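PDB 3B1P: ribokinase, putative from Burkholderia thailandensis, which probably phosphorylates nucleosides such as inosine, as a kinase of the PfkB (ribokinase) family. Local coordinates for residues G7-D12 / Q76-R81; Y11-T16 / M42-G47. One frame throughout, in Å; residues are numbered along the deposited sequence. Where two conformers were deposited one is given.

Interaction 1. Residues G7-D12 / Q76-R81. With NOS (inosine), chain B.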
ATOM      1  N   GLY A   7       4.604  11.889 -20.407  1.00 14.12           N
ATOM      2  CA  GLY A   7       4.334  10.993 -19.293  1.00 14.75           C
ATOM      3  C   GLY A   7       2.957  11.151 -18.762  1.00 14.52           C
ATOM      4  O   GLY A   7       2.103  11.833 -19.355  1.00 15.32           O
ATOM      5  N   SER A   8       2.701  10.535 -17.614  1.00 14.62           N
ATOM      6  CA  SER A   8       1.358  10.534 -17.053  1.00 15.56           C
ATOM      7  C   SER A   8       0.994  11.901 -16.458  1.00 15.48           C
ATOM      8  O   SER A   8       1.860  12.696 -16.012  1.00 16.18           O
ATOM      9  CB  SER A   8       1.208   9.451 -15.971  1.00 16.12           C
ATOM     10  OG  SER A   8       2.144   9.646 -14.945  1.00 14.44           O
ATOM     11  N   ILE A   9      -0.303  12.170 -16.500  1.00 15.02           N
ATOM     12  CA  ILE A   9      -0.877  13.308 -15.822  1.00 14.16           C
ATOM     13  C   ILE A   9      -2.010  12.732 -15.027  1.00 16.18           C
ATOM     14  O   ILE A   9      -2.868  12.034 -15.579  1.00 16.33           O
ATOM     15  CB  ILE A   9      -1.354  14.414 -16.796  1.00 14.18           C
ATOM     16  CG1 ILE A   9      -0.294  14.655 -17.878  1.00 15.65           C
ATOM     17  CG2 ILE A   9      -1.756  15.668 -16.008  1.00 14.39           C
ATOM     18  CD1 ILE A   9      -0.823  15.564 -19.094  1.00 15.39           C
ATOM     19  N   ALA A  10      -1.992  12.981 -13.738  1.00 14.74           N
ATOM     20  CA  ALA A  10      -2.800  12.151 -12.859  1.00 15.93           C
ATOM     21  C   ALA A  10      -3.144  12.830 -11.552  1.00 15.65           C
ATOM     22  O   ALA A  10      -2.474  13.811 -11.107  1.00 15.83           O
ATOM     23  CB  ALA A  10      -2.077  10.808 -12.613  1.00 15.21           C
ATOM     24  N   TYR A  11      -4.212  12.352 -10.903  1.00 15.60           N
ATOM     25  CA  TYR A  11      -4.519  12.808  -9.585  1.00 16.22           C
ATOM     26  C   TYR A  11      -4.052  11.770  -8.568  1.00 17.14           C
ATOM     27  O   TYR A  11      -4.367  10.566  -8.716  1.00 17.96           O
ATOM     28  CB  TYR A  11      -6.047  13.046  -9.406  1.00 16.50           C
ATOM     29  CG  TYR A  11      -6.594  14.143 -10.285  1.00 16.39           C
ATOM     30  CD1 TYR A  11      -6.213  15.478 -10.091  1.00 20.51           C
ATOM     31  CD2 TYR A  11      -7.503  13.846 -11.304  1.00 21.23           C
ATOM     32  CE1 TYR A  11      -6.729  16.515 -10.894  1.00 22.96           C
ATOM     33  CE2 TYR A  11      -8.029  14.852 -12.133  1.00 20.09           C
ATOM     34  CZ  TYR A  11      -7.636  16.197 -11.918  1.00 24.23           C
ATOM     35  OH  TYR A  11      -8.172  17.181 -12.746  1.00 21.42           O
ATOM     36  N   ASP A  12      -3.346  12.219  -7.535  1.00 16.19           N
ATOM     37  CA  ASP A  12      -2.705  11.301  -6.580  1.00 17.01           C
ATOM     38  C   ASP A  12      -3.400  11.318  -5.246  1.00 17.54           C
ATOM     39  O   ASP A  12      -3.769  12.406  -4.756  1.00 18.12           O
ATOM     40  CB  ASP A  12      -1.205  11.682  -6.302  1.00 16.18           C
ATOM     41  CG  ASP A  12      -0.312  11.414  -7.458  1.00 15.12           C
ATOM     42  OD1 ASP A  12      -0.665  10.730  -8.421  1.00 16.58           O
ATOM     43  OD2 ASP A  12       0.837  11.906  -7.421  1.00 18.28           O
ATOM     44  N   GLN A  76     -10.820  19.252 -15.569  1.00 22.55           N
ATOM     45  CA  GLN A  76     -10.846  20.718 -15.380  1.00 24.16           C
ATOM     46  C   GLN A  76      -9.924  21.336 -14.307  1.00 22.58           C
ATOM     47  O   GLN A  76      -9.215  22.310 -14.621  1.00 24.41           O
ATOM     48  CB  GLN A  76     -12.278  21.289 -15.232  1.00 24.30           C
ATOM     49  CG  GLN A  76     -12.297  22.847 -15.595  1.00 22.86           C
ATOM     50  CD  GLN A  76     -11.988  23.083 -17.064  1.00 25.57           C
ATOM     51  OE1 GLN A  76     -12.418  22.330 -17.944  1.00 29.08           O
ATOM     52  NE2 GLN A  76     -11.177  24.111 -17.344  1.00 30.17           N
ATOM     53  N   PRO A  77      -9.965  20.850 -13.055  1.00 23.71           N
ATOM     54  CA  PRO A  77      -9.033  21.456 -12.111  1.00 23.66           C
ATOM     55  C   PRO A  77      -7.563  21.455 -12.580  1.00 23.53           C
ATOM     56  O   PRO A  77      -6.819  22.420 -12.264  1.00 23.44           O
ATOM     57  CB  PRO A  77      -9.210  20.618 -10.850  1.00 23.56           C
ATOM     58  CG  PRO A  77     -10.689  20.179 -10.947  1.00 24.23           C
ATOM     59  CD  PRO A  77     -10.819  19.845 -12.386  1.00 21.17           C
ATOM     60  N   TYR A  78      -7.135  20.417 -13.303  1.00 23.45           N
ATOM     61  CA  TYR A  78      -5.717  20.326 -13.718  1.00 22.20           C
ATOM     62  C   TYR A  78      -5.495  21.355 -14.860  1.00 22.59           C
ATOM     63  O   TYR A  78      -4.465  22.050 -14.946  1.00 20.06           O
ATOM     64  CB  TYR A  78      -5.363  18.887 -14.154  1.00 22.30           C
ATOM     65  CG  TYR A  78      -3.968  18.448 -13.696  1.00 21.10           C
ATOM     66  CD1 TYR A  78      -3.751  17.175 -13.187  1.00 20.37           C
ATOM     67  CD2 TYR A  78      -2.873  19.327 -13.804  1.00 21.48           C
ATOM     68  CE1 TYR A  78      -2.439  16.766 -12.769  1.00 14.73           C
ATOM     69  CE2 TYR A  78      -1.607  18.947 -13.390  1.00 20.95           C
ATOM     70  CZ  TYR A  78      -1.421  17.656 -12.876  1.00 17.58           C
ATOM     71  OH  TYR A  78      -0.165  17.232 -12.501  1.00 16.65           O
ATOM     72  N   LEU A  79      -6.480  21.461 -15.741  1.00 21.24           N
ATOM     73  CA  LEU A  79      -6.357  22.392 -16.891  1.00 22.34           C
ATOM     74  C   LEU A  79      -6.252  23.820 -16.363  1.00 22.77           C
ATOM     75  O   LEU A  79      -5.431  24.589 -16.840  1.00 22.23           O
ATOM     76  CB  LEU A  79      -7.549  22.270 -17.822  1.00 21.38           C
ATOM     77  CG  LEU A  79      -7.785  20.857 -18.335  1.00 22.23           C
ATOM     78  CD1 LEU A  79      -9.117  20.878 -19.111  1.00 24.66           C
ATOM     79  CD2 LEU A  79      -6.660  20.392 -19.200  1.00 21.46           C
ATOM     80  N   ASP A  80      -7.066  24.137 -15.366  1.00 24.16           N
ATOM     81  CA  ASP A  80      -7.048  25.450 -14.720  1.00 24.26           C
ATOM     82  C   ASP A  80      -5.745  25.704 -13.960  1.00 24.75           C
ATOM     83  O   ASP A  80      -5.253  26.840 -13.910  1.00 23.51           O
ATOM     84  CB  ASP A  80      -8.218  25.594 -13.762  1.00 25.37           C
ATOM     85  CG  ASP A  80      -9.573  25.667 -14.486  1.00 24.61           C
ATOM     86  OD1 ASP A  80      -9.604  25.751 -15.736  1.00 26.81           O
ATOM     87  OD2 ASP A  80     -10.584  25.612 -13.776  1.00 26.93           O
ATOM     88  N   ARG A  81      -5.205  24.647 -13.348  1.00 23.65           N
ATOM     89  CA  ARG A  81      -3.907  24.759 -12.652  1.00 23.94           C
ATOM     90  C   ARG A  81      -2.789  25.014 -13.659  1.00 22.63           C
ATOM     91  O   ARG A  81      -1.908  25.863 -13.382  1.00 23.25           O
ATOM     92  CB  ARG A  81      -3.623  23.503 -11.825  1.00 24.20           C
ATOM     93  CG  ARG A  81      -2.196  23.397 -11.343  1.00 23.68           C
ATOM     94  CD  ARG A  81      -1.978  22.077 -10.639  1.00 23.87           C
ATOM     95  NE  ARG A  81      -0.634  21.949 -10.054  1.00 22.46           N
ATOM     96  CZ  ARG A  81      -0.247  22.509  -8.902  1.00 21.97           C
ATOM     97  NH1 ARG A  81      -1.056  23.313  -8.202  1.00 22.93           N
ATOM     98  NH2 ARG A  81       0.982  22.320  -8.454  1.00 23.22           N
TER
HETATM   99  N9  NOS B 401       2.457   7.117 -11.198  1.00 13.62           N
HETATM  100  C4  NOS B 401       2.391   6.581 -12.419  1.00 10.54           C
HETATM  101  N3  NOS B 401       2.438   7.034 -13.714  1.00 12.20           N
HETATM  102  C2  NOS B 401       2.373   6.215 -14.772  1.00 14.68           C
HETATM  103  N1  NOS B 401       2.240   4.862 -14.577  1.00 15.72           N
HETATM  104  C6  NOS B 401       2.161   4.307 -13.340  1.00 16.27           C
HETATM  105  O6  NOS B 401       2.107   2.955 -13.221  1.00 15.48           O
HETATM  106  C5  NOS B 401       2.316   5.129 -12.141  1.00 12.20           C
HETATM  107  N7  NOS B 401       2.299   4.936 -10.809  1.00 12.90           N
HETATM  108  C8  NOS B 401       2.389   6.170 -10.208  1.00 14.92           C
HETATM  109  C5' NOS B 401       5.415   9.825  -8.873  1.00 15.49           C
HETATM  110  O5' NOS B 401       6.601   9.719  -9.699  1.00 19.08           O
HETATM  111  C4' NOS B 401       4.190   9.832  -9.801  1.00 15.03           C
HETATM  112  O4' NOS B 401       4.057   8.569 -10.444  1.00 13.40           O
HETATM  113  C1' NOS B 401       2.676   8.547 -10.949  1.00 13.76           C
HETATM  114  C2' NOS B 401       1.892   9.136  -9.817  1.00 15.97           C
HETATM  115  O2' NOS B 401       0.831   9.872 -10.436  1.00 18.53           O
HETATM  116  C3' NOS B 401       2.869  10.033  -9.068  1.00 14.28           C
HETATM  117  O3' NOS B 401       2.462  11.438  -9.143  1.00 15.87           O

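Interaction 2. Residues Y11-T16 / M42-G47. With NOS (inosine), chain B.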
ATOM      1  N   TYR A  11      -4.212  12.352 -10.903  1.00 15.60           N
ATOM      2  CA  TYR A  11      -4.519  12.808  -9.585  1.00 16.22           C
ATOM      3  C   TYR A  11      -4.052  11.770  -8.568  1.00 17.14           C
ATOM      4  O   TYR A  11      -4.367  10.566  -8.716  1.00 17.96           O
ATOM      5  CB  TYR A  11      -6.047  13.046  -9.406  1.00 16.50           C
ATOM      6  CG  TYR A  11      -6.594  14.143 -10.285  1.00 16.39           C
ATOM      7  CD1 TYR A  11      -6.213  15.478 -10.091  1.00 20.51           C
ATOM      8  CD2 TYR A  11      -7.503  13.846 -11.304  1.00 21.23           C
ATOM      9  CE1 TYR A  11      -6.729  16.515 -10.894  1.00 22.96           C
ATOM     10  CE2 TYR A  11      -8.029  14.852 -12.133  1.00 20.09           C
ATOM     11  CZ  TYR A  11      -7.636  16.197 -11.918  1.00 24.23           C
ATOM     12  OH  TYR A  11      -8.172  17.181 -12.746  1.00 21.42           O
ATOM     13  N   ASP A  12      -3.346  12.219  -7.535  1.00 16.19           N
ATOM     14  CA  ASP A  12      -2.705  11.301  -6.580  1.00 17.01           C
ATOM     15  C   ASP A  12      -3.400  11.318  -5.246  1.00 17.54           C
ATOM     16  O   ASP A  12      -3.769  12.406  -4.756  1.00 18.12           O
ATOM     17  CB  ASP A  12      -1.205  11.682  -6.302  1.00 16.18           C
ATOM     18  CG  ASP A  12      -0.312  11.414  -7.458  1.00 15.12           C
ATOM     19  OD1 ASP A  12      -0.665  10.730  -8.421  1.00 16.58           O
ATOM     20  OD2 ASP A  12       0.837  11.906  -7.421  1.00 18.28           O
ATOM     21  N   ASN A  13      -3.554  10.131  -4.640  1.00 17.31           N
ATOM     22  CA  ASN A  13      -3.996  10.011  -3.264  0.50 17.59           C
ATOM     23  C   ASN A  13      -2.889   9.290  -2.492  1.00 18.45           C
ATOM     24  O   ASN A  13      -2.692   8.100  -2.722  1.00 18.27           O
ATOM     25  CB  ASN A  13      -5.305   9.206  -3.247  0.50 18.17           C
ATOM     26  CG  ASN A  13      -6.369   9.837  -4.122  0.50 18.44           C
ATOM     27  OD1 ASN A  13      -6.503   9.508  -5.304  0.50 24.74           O
ATOM     28  ND2 ASN A  13      -7.076  10.797  -3.564  0.50 19.15           N
ATOM     29  N   ILE A  14      -2.188  10.009  -1.622  1.00 16.82           N
ATOM     30  CA  ILE A  14      -0.932   9.513  -1.022  1.00 16.96           C
ATOM     31  C   ILE A  14      -1.113   9.215   0.447  1.00 17.81           C
ATOM     32  O   ILE A  14      -1.566  10.080   1.224  1.00 18.90           O
ATOM     33  CB  ILE A  14       0.215  10.567  -1.257  1.00 16.68           C
ATOM     34  CG1 ILE A  14       0.432  10.700  -2.761  1.00 18.01           C
ATOM     35  CG2 ILE A  14       1.470  10.117  -0.500  1.00 15.51           C
ATOM     36  CD1 ILE A  14       1.202  12.024  -3.193  1.00 21.34           C
ATOM     37  N   MET A  15      -0.736   7.985   0.841  1.00 16.15           N
ATOM     38  CA  MET A  15      -0.783   7.564   2.232  1.00 16.00           C
ATOM     39  C   MET A  15       0.653   7.319   2.653  1.00 16.31           C
ATOM     40  O   MET A  15       1.304   6.385   2.182  1.00 15.89           O
ATOM     41  CB  MET A  15      -1.651   6.279   2.377  1.00 15.21           C
ATOM     42  CG  MET A  15      -3.116   6.518   1.913  1.00 22.30           C
ATOM     43  SD  MET A  15      -3.949   5.105   1.104  1.00 31.62           S
ATOM     44  CE  MET A  15      -3.171   4.968  -0.531  1.00 31.44           C
ATOM     45  N   THR A  16       1.131   8.167   3.556  1.00 17.95           N
ATOM     46  CA  THR A  16       2.517   8.084   4.017  1.00 18.32           C
ATOM     47  C   THR A  16       2.679   7.434   5.368  1.00 17.58           C
ATOM     48  O   THR A  16       2.233   7.942   6.422  1.00 17.36           O
ATOM     49  CB  THR A  16       3.166   9.493   4.031  1.00 19.90           C
ATOM     50  OG1 THR A  16       2.966  10.065   2.725  1.00 24.32           O
ATOM     51  CG2 THR A  16       4.653   9.335   4.363  1.00 20.59           C
ATOM     52  N   MET A  42      -8.185  11.821   3.479  1.00 37.23           N
ATOM     53  CA  MET A  42      -7.579  11.794   2.141  1.00 39.32           C
ATOM     54  C   MET A  42      -7.706  13.134   1.419  1.00 38.26           C
ATOM     55  O   MET A  42      -8.745  13.776   1.486  1.00 39.14           O
ATOM     56  CB  MET A  42      -8.229  10.712   1.287  1.00 40.31           C
ATOM     57  CG  MET A  42      -8.066   9.293   1.843  1.00 45.48           C
ATOM     58  SD  MET A  42      -8.115   7.979   0.584  1.00 56.71           S
ATOM     59  CE  MET A  42      -9.771   8.105  -0.147  1.00 54.60           C
ATOM     60  N   ARG A  43      -6.641  13.567   0.760  1.00 37.42           N
ATOM     61  CA  ARG A  43      -6.700  14.752  -0.105  1.00 35.89           C
ATOM     62  C   ARG A  43      -6.076  14.434  -1.434  1.00 33.98           C
ATOM     63  O   ARG A  43      -5.011  13.825  -1.506  1.00 34.16           O
ATOM     64  CB  ARG A  43      -6.053  16.013   0.511  1.00 36.87           C
ATOM     65  CG  ARG A  43      -4.823  15.808   1.368  1.00 41.40           C
ATOM     66  CD  ARG A  43      -4.327  17.133   1.976  1.00 46.29           C
ATOM     67  NE  ARG A  43      -3.618  17.945   0.975  1.00 51.78           N
ATOM     68  CZ  ARG A  43      -4.044  19.101   0.458  1.00 53.40           C
ATOM     69  NH1 ARG A  43      -5.188  19.650   0.861  1.00 53.79           N
ATOM     70  NH2 ARG A  43      -3.305  19.726  -0.458  1.00 54.18           N
ATOM     71  N   ARG A  44      -6.757  14.823  -2.493  1.00 30.49           N
ATOM     72  CA  ARG A  44      -6.300  14.558  -3.816  1.00 28.21           C
ATOM     73  C   ARG A  44      -5.198  15.589  -4.072  1.00 26.24           C
ATOM     74  O   ARG A  44      -5.294  16.718  -3.562  1.00 26.95           O
ATOM     75  CB  ARG A  44      -7.461  14.702  -4.761  1.00 28.08           C
ATOM     76  CG  ARG A  44      -7.201  14.186  -6.127  1.00 31.25           C
ATOM     77  CD  ARG A  44      -8.409  14.410  -7.041  1.00 36.29           C
ATOM     78  NE  ARG A  44      -8.599  15.826  -7.421  1.00 40.17           N
ATOM     79  CZ  ARG A  44      -9.472  16.246  -8.344  1.00 42.09           C
ATOM     80  NH1 ARG A  44     -10.199  15.356  -9.003  1.00 41.06           N
ATOM     81  NH2 ARG A  44      -9.596  17.545  -8.635  1.00 41.55           N
ATOM     82  N   GLU A  45      -4.122  15.166  -4.737  1.00 21.93           N
ATOM     83  CA  GLU A  45      -3.021  16.072  -5.144  1.00 20.17           C
ATOM     84  C   GLU A  45      -2.829  15.992  -6.631  1.00 18.17           C
ATOM     85  O   GLU A  45      -3.180  15.017  -7.276  1.00 18.09           O
ATOM     86  CB  GLU A  45      -1.694  15.710  -4.477  1.00 20.75           C
ATOM     87  CG  GLU A  45      -1.732  15.559  -2.975  1.00 23.29           C
ATOM     88  CD  GLU A  45      -1.689  16.882  -2.184  1.00 27.42           C
ATOM     89  OE1 GLU A  45      -1.744  17.997  -2.754  1.00 30.39           O
ATOM     90  OE2 GLU A  45      -1.617  16.784  -0.939  1.00 30.26           O
ATOM     91  N   PHE A  46      -2.248  17.056  -7.204  1.00 15.97           N
ATOM     92  CA  PHE A  46      -1.886  17.099  -8.576  1.00 16.05           C
ATOM     93  C   PHE A  46      -0.597  16.311  -8.750  1.00 16.20           C
ATOM     94  O   PHE A  46       0.390  16.572  -8.049  1.00 18.35           O
ATOM     95  CB  PHE A  46      -1.684  18.549  -9.015  1.00 16.88           C
ATOM     96  CG  PHE A  46      -2.963  19.341  -8.992  1.00 18.02           C
ATOM     97  CD1 PHE A  46      -3.213  20.268  -7.993  1.00 21.50           C
ATOM     98  CD2 PHE A  46      -3.887  19.165 -10.010  1.00 19.90           C
ATOM     99  CE1 PHE A  46      -4.422  21.030  -7.985  1.00 23.69           C
ATOM    100  CE2 PHE A  46      -5.097  19.898 -10.013  1.00 20.66           C
ATOM    101  CZ  PHE A  46      -5.341  20.847  -9.014  1.00 20.65           C
ATOM    102  N   GLY A  47      -0.662  15.338  -9.649  1.00 16.69           N
ATOM    103  CA  GLY A  47       0.465  14.436  -9.907  1.00 15.46           C
ATOM    104  C   GLY A  47       0.565  13.959 -11.321  1.00 15.08           C
ATOM    105  O   GLY A  47       0.230  14.660 -12.272  1.00 14.64           O
TER
HETATM  106  N9  NOS B 401       2.457   7.117 -11.198  1.00 13.62           N
HETATM  107  C4  NOS B 401       2.391   6.581 -12.419  1.00 10.54           C
HETATM  108  N3  NOS B 401       2.438   7.034 -13.714  1.00 12.20           N
HETATM  109  C2  NOS B 401       2.373   6.215 -14.772  1.00 14.68           C
HETATM  110  N1  NOS B 401       2.240   4.862 -14.577  1.00 15.72           N
HETATM  111  C6  NOS B 401       2.161   4.307 -13.340  1.00 16.27           C
HETATM  112  O6  NOS B 401       2.107   2.955 -13.221  1.00 15.48           O
HETATM  113  C5  NOS B 401       2.316   5.129 -12.141  1.00 12.20           C
HETATM  114  N7  NOS B 401       2.299   4.936 -10.809  1.00 12.90           N
HETATM  115  C8  NOS B 401       2.389   6.170 -10.208  1.00 14.92           C
HETATM  116  C5' NOS B 401       5.415   9.825  -8.873  1.00 15.49           C
HETATM  117  O5' NOS B 401       6.601   9.719  -9.699  1.00 19.08           O
HETATM  118  C4' NOS B 401       4.190   9.832  -9.801  1.00 15.03           C
HETATM  119  O4' NOS B 401       4.057   8.569 -10.444  1.00 13.40           O
HETATM  120  C1' NOS B 401       2.676   8.547 -10.949  1.00 13.76           C
HETATM  121  C2' NOS B 401       1.892   9.136  -9.817  1.00 15.97           C
HETATM  122  O2' NOS B 401       0.831   9.872 -10.436  1.00 18.53           O
HETATM  123  C3' NOS B 401       2.869  10.033  -9.068  1.00 14.28           C
HETATM  124  O3' NOS B 401       2.462  11.438  -9.143  1.00 15.87           O
HETATM  125  O   HOH W   1      -2.880  12.546  -0.943  1.00 30.99           O

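Interaction 1. Residues G7-D12 / Q76-R81
Ile9 lays its CG2 methyl over one face of the Tyr78 ring, 3.7 Å from CG2 to the ring centroid and 21° off the normal, which qualifies as a CH-pi contact. That methyl stands anti to the backbone N of Ile9, on the branch turned to helix 76-85, while the end of the side chain leads away from the helix; Ile9 also packs on Met66 and Leu70 of strand 64-71. The same ring meets backbone at its edge: Tyr78 CE1 comes within 3.4 Å of Ala10 O, which lies near the ring plane. Tyr11 passes Tyr78 in the opposite direction, CE1 of Tyr11 lying 3.8 Å from CD1 of Tyr78; with the planes at 39° the pair is oblique. Tyr11 OH thereby reaches the first turn of the helix, where it receives a weak, bent bond from Tyr78 N (3.4 Å, 134°) and touches Pro77 CD; its stronger polar partner is Asp74 O, just ahead of the helix. Helix 76-85 thus packs against the point where the chain passes from the large sheet into the four-stranded lid sheet of the ribokinase-like fold. Beyond the ring, Tyr78 OH is held by Gly47 O and the side-chain amide of Gln290. On the ligand side of segment 7-12, Ser8 OG donates to inosine N3 over 2.9 Å and is itself bonded to Cys49 N. Asp12 meets the ribose with both oxygens: OD1 accepts from O2' at 2.7 Å, and OD2 from O3', though the 2.4 Å between OD2 and O3' is doubtfully short. Inosine is also hydrogen-bonded to Gly48 N, Asn52 and Asp253 of the same chain and to Ser36 of the second subunit.

Interaction 2. Residues Y11-T16 / M42-G47
Asp12 and Glu45 form an antiparallel hydrogen-bonded pair, Asp12 N to Glu45 O and Glu45 N to Asp12 O both at 2.8 Å, although the short strand axes diverge to 127°. Past this pair the direct bonding gives way to a water, which accepts from Ile14 N and donates to Arg43 O. On the face carrying Tyr11, the guanidinium of Arg44 lies flat on the tyrosine ring, with planes 5° apart and Arg44 CZ 3.8 Å from the ring centroid: a stacked cation-pi pair. The extended first two torsions of Arg44 bring CD against Tyr11 CB, and the bend at chi3 (72°) turns NE and the guanidinium over the ring. Phe46 CE2 meets the edge of that ring, 3.9 Å from Tyr11 CE1. Strand 44-47 is outermost, within this chain, in the lid sheet typical of ribokinase-like kinases, and Asp12 projects from the other face toward inosine. Gly47, which has no side chain there, places its CA 3.6 Å from Asp12 OD2. Glu45, on the Asp12 face, bends at chi2 toward Arg43, whose NE makes a salt bridge to Glu45 OE2 (3.0 Å).

In the fold
From the N terminus, after strand 3-6 of the nine-stranded sheet, residues 7-9 lead into strand 10-16, from which both contacts start. Interaction 2 closes the shorter loop, 25 residues with strand 35-38 inside it, when 42-47 returns beside strand 10-16. The chain then continues through helix 49-59 and strand 64-71 before interaction 1 brings helix 76-85 back, closing a loop of 63 residues that contains segment 42-47. Segments 7-12 and 11-16 overlap at Tyr11 and Asp12, and of these Tyr11 touches both partners. The contacts also meet directly: Pro77 packs on Arg44, and Arg81 on Phe46. Interaction 2 joins two strands of the lid sheet; interaction 1 packs helix 76-85 against that sheet's root.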